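Local structure of acetyl xylan esterase (Geobacillus stearothermophilus, 4OAO) at residues A[6-11]-A[53-58]. The protein removes acetyl groups from the xylose units of xylan and xylo-oligosaccharides, working as a doughnut-shaped octamer of SGNH-fold serine esterase subunits. The protein carries 1 engineered substitution. Numbering follows the deposited sequence. Where two conformers were deposited one is given.
Sequences GEKLLF and GIAVVN. Engineered in segment 53-58: Ala55 (natural residue Arg).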
ATOM      1  N   GLY A   6     -31.379 -24.096 -16.555  1.00 35.05           N
ATOM      2  CA  GLY A   6     -31.263 -22.900 -17.324  1.00 38.62           C
ATOM      3  C   GLY A   6     -31.698 -21.563 -16.704  1.00 38.68           C
ATOM      4  O   GLY A   6     -31.647 -20.561 -17.406  1.00 43.78           O
ATOM      5  N   GLU A   7     -32.114 -21.548 -15.435  1.00 38.19           N
ATOM      6  CA  GLU A   7     -32.655 -20.334 -14.857  0.70 35.21           C
ATOM      7  C   GLU A   7     -31.567 -19.424 -14.197  1.00 35.68           C
ATOM      8  O   GLU A   7     -30.471 -19.880 -13.841  1.00 33.97           O
ATOM      9  CB  GLU A   7     -33.778 -20.757 -13.927  0.70 35.86           C
ATOM     10  CG  GLU A   7     -34.912 -21.512 -14.669  0.70 34.88           C
ATOM     11  CD  GLU A   7     -35.979 -22.054 -13.769  0.70 35.89           C
ATOM     12  OE1 GLU A   7     -35.835 -21.850 -12.563  0.70 37.72           O
ATOM     13  OE2 GLU A   7     -36.955 -22.740 -14.227  0.70 39.47           O
ATOM     14  N   LYS A   8     -31.865 -18.130 -14.090  1.00 31.80           N
ATOM     15  CA  LYS A   8     -31.002 -17.135 -13.465  1.00 31.84           C
ATOM     16  C   LYS A   8     -31.536 -16.877 -12.055  1.00 34.76           C
ATOM     17  O   LYS A   8     -32.706 -16.455 -11.853  1.00 31.07           O
ATOM     18  CB  LYS A   8     -30.938 -15.842 -14.239  1.00 34.33           C
ATOM     19  CG  LYS A   8     -29.976 -14.815 -13.651  1.00 35.13           C
ATOM     20  CD  LYS A   8     -30.069 -13.477 -14.321  1.00 38.32           C
ATOM     21  CE  LYS A   8     -28.992 -13.228 -15.303  1.00 41.25           C
ATOM     22  NZ  LYS A   8     -28.839 -11.775 -15.366  1.00 42.31           N
ATOM     23  N   LEU A   9     -30.682 -17.143 -11.079  1.00 27.56           N
ATOM     24  CA  LEU A   9     -31.007 -16.894  -9.712  1.00 28.68           C
ATOM     25  C   LEU A   9     -30.227 -15.636  -9.197  1.00 27.79           C
ATOM     26  O   LEU A   9     -29.021 -15.564  -9.298  1.00 25.87           O
ATOM     27  CB  LEU A   9     -30.606 -18.105  -8.918  1.00 27.88           C
ATOM     28  CG  LEU A   9     -30.649 -18.110  -7.413  1.00 29.17           C
ATOM     29  CD1 LEU A   9     -31.998 -17.749  -6.845  1.00 28.73           C
ATOM     30  CD2 LEU A   9     -30.224 -19.499  -6.933  1.00 34.61           C
ATOM     31  N   LEU A  10     -30.952 -14.676  -8.642  1.00 27.19           N
ATOM     32  CA  LEU A  10     -30.386 -13.403  -8.182  1.00 23.25           C
ATOM     33  C   LEU A  10     -30.643 -13.287  -6.714  1.00 26.45           C
ATOM     34  O   LEU A  10     -31.791 -13.463  -6.249  1.00 24.70           O
ATOM     35  CB  LEU A  10     -31.028 -12.246  -8.882  1.00 27.31           C
ATOM     36  CG  LEU A  10     -30.506 -10.862  -8.527  1.00 28.57           C
ATOM     37  CD1 LEU A  10     -30.656  -9.987  -9.767  1.00 33.35           C
ATOM     38  CD2 LEU A  10     -31.227 -10.206  -7.348  1.00 31.22           C
ATOM     39  N   PHE A  11     -29.566 -13.029  -5.955  1.00 26.32           N
ATOM     40  CA  PHE A  11     -29.661 -12.882  -4.508  1.00 25.76           C
ATOM     41  C   PHE A  11     -29.489 -11.390  -4.175  1.00 23.00           C
ATOM     42  O   PHE A  11     -28.647 -10.695  -4.732  1.00 23.32           O
ATOM     43  CB  PHE A  11     -28.530 -13.624  -3.788  1.00 27.04           C
ATOM     44  CG  PHE A  11     -28.628 -15.110  -3.790  1.00 23.12           C
ATOM     45  CD1 PHE A  11     -29.168 -15.774  -2.703  1.00 23.82           C
ATOM     46  CD2 PHE A  11     -28.078 -15.862  -4.836  1.00 25.89           C
ATOM     47  CE1 PHE A  11     -29.252 -17.178  -2.686  1.00 24.62           C
ATOM     48  CE2 PHE A  11     -28.150 -17.254  -4.810  1.00 25.82           C
ATOM     49  CZ  PHE A  11     -28.706 -17.899  -3.693  1.00 23.57           C
ATOM     50  N   GLY A  53     -27.568 -26.179 -14.485  1.00 33.05           N
ATOM     51  CA  GLY A  53     -27.356 -25.156 -15.497  1.00 32.41           C
ATOM     52  C   GLY A  53     -27.772 -23.729 -15.082  1.00 35.94           C
ATOM     53  O   GLY A  53     -28.257 -22.969 -15.913  1.00 31.95           O
ATOM     54  N   ILE A  54     -27.520 -23.328 -13.833  1.00 33.99           N
ATOM     55  CA  ILE A  54     -28.034 -22.039 -13.344  1.00 34.51           C
ATOM     56  C   ILE A  54     -27.057 -20.931 -13.418  1.00 31.07           C
ATOM     57  O   ILE A  54     -25.878 -21.105 -13.227  1.00 34.34           O
ATOM     58  CB  ILE A  54     -28.579 -22.119 -11.922  1.00 41.78           C
ATOM     59  CG1 ILE A  54     -27.564 -22.728 -10.989  1.00 46.69           C
ATOM     60  CG2 ILE A  54     -29.825 -22.984 -11.934  1.00 51.52           C
ATOM     61  CD1 ILE A  54     -28.126 -22.738  -9.586  1.00 56.77           C
ATOM     62  N   ALA A  55     -27.543 -19.763 -13.722  1.00 27.35           N
ATOM     63  CA  ALA A  55     -26.722 -18.574 -13.717  1.00 27.30           C
ATOM     64  C   ALA A  55     -27.011 -17.850 -12.408  1.00 29.76           C
ATOM     65  O   ALA A  55     -28.155 -17.808 -12.005  1.00 30.25           O
ATOM     66  CB  ALA A  55     -27.087 -17.706 -14.882  1.00 26.95           C
ATOM     67  N   VAL A  56     -25.986 -17.337 -11.745  1.00 33.24           N
ATOM     68  CA  VAL A  56     -26.144 -16.716 -10.410  1.00 35.61           C
ATOM     69  C   VAL A  56     -25.571 -15.331 -10.303  1.00 30.74           C
ATOM     70  O   VAL A  56     -24.531 -15.019 -10.899  1.00 29.65           O
ATOM     71  CB  VAL A  56     -25.639 -17.612  -9.274  1.00 37.76           C
ATOM     72  CG1 VAL A  56     -26.035 -17.027  -7.905  1.00 38.26           C
ATOM     73  CG2 VAL A  56     -26.265 -18.992  -9.403  1.00 35.87           C
ATOM     74  N   VAL A  57     -26.311 -14.464  -9.605  1.00 27.54           N
ATOM     75  CA  VAL A  57     -25.902 -13.051  -9.445  1.00 27.78           C
ATOM     76  C   VAL A  57     -26.086 -12.683  -7.980  1.00 28.21           C
ATOM     77  O   VAL A  57     -27.140 -13.039  -7.350  1.00 25.48           O
ATOM     78  CB  VAL A  57     -26.752 -12.015 -10.245  1.00 32.67           C
ATOM     79  CG1 VAL A  57     -26.081 -10.638 -10.201  1.00 34.09           C
ATOM     80  CG2 VAL A  57     -26.904 -12.382 -11.681  1.00 44.89           C
ATOM     81  N   ASN A  58     -25.100 -11.949  -7.445  1.00 28.15           N
ATOM     82  CA  ASN A  58     -25.171 -11.480  -6.081  1.00 26.20           C
ATOM     83  C   ASN A  58     -25.206  -9.961  -6.103  1.00 24.67           C
ATOM     84  O   ASN A  58     -24.226  -9.373  -6.419  1.00 28.30           O
ATOM     85  CB  ASN A  58     -23.926 -11.930  -5.277  1.00 26.71           C
ATOM     86  CG  ASN A  58     -23.986 -11.532  -3.802  1.00 26.79           C
ATOM     87  OD1 ASN A  58     -24.802 -10.689  -3.368  1.00 25.13           O
ATOM     88  ND2 ASN A  58     -23.191 -12.195  -3.017  1.00 26.18           N
TER
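Val57 O accepts the amide of Phe11 in a nearly straight hydrogen bond (N to O 2.8 Å, 170° at the hydrogen), is also met by the CA-H of Leu10, and lies loosely at the edge of the Phe11 ring, near its plane. It belongs to the parallel pairing of strands 8-13 and 55-58 in the central sheet of the SGNH hydrolase fold; within the chain 55-58 is an outermost strand, and 8-13 separates it from 84-88. Residues 7, 9 and 11 alternate with 55 and 57 along the seam: Ala55 N bonds Glu7 O, Leu9 N bonds Ala55 O at 2.8 Å, and Val57 N bonds Leu9 O at 2.9 Å. At Glu7 O the donor sits 20° out of the carbonyl plane, whereas the other three come in nearly along their C=O bonds; Ile54 CA also approaches Glu7 O, at 3.3 Å. Leu9, Phe11, Val56 and Asn58 project from one face, where helix 37-48 packs on Phe11, Val56 and Asn58. The Phe11 side chain, its CG beside the backbone N (chi1 -72°), turns the ring edge to Val56 CG1, 3.8 Å from CE2, while Phe207 meets the same ring at a slant. Lys8, Leu10, Ala55 and Val57 occupy the other face. There Lys8 passes CG alongside Ala55 CB at 4.3 Å, and a bend at chi3 helps take NZ to a hydrogen bond with Gln80 O. Ala55, an engineered replacement of arginine, also packs on Phe102 of a neighbouring subunit. At the C-terminal end the carboxamide of buried Asn58, whose side chain is about 10 Å from that of Ser15, the probable nucleophile, is held at both ends: OD1 accepts from Gly60 N, and ND2 donates to Leu33 O and Thr17 O.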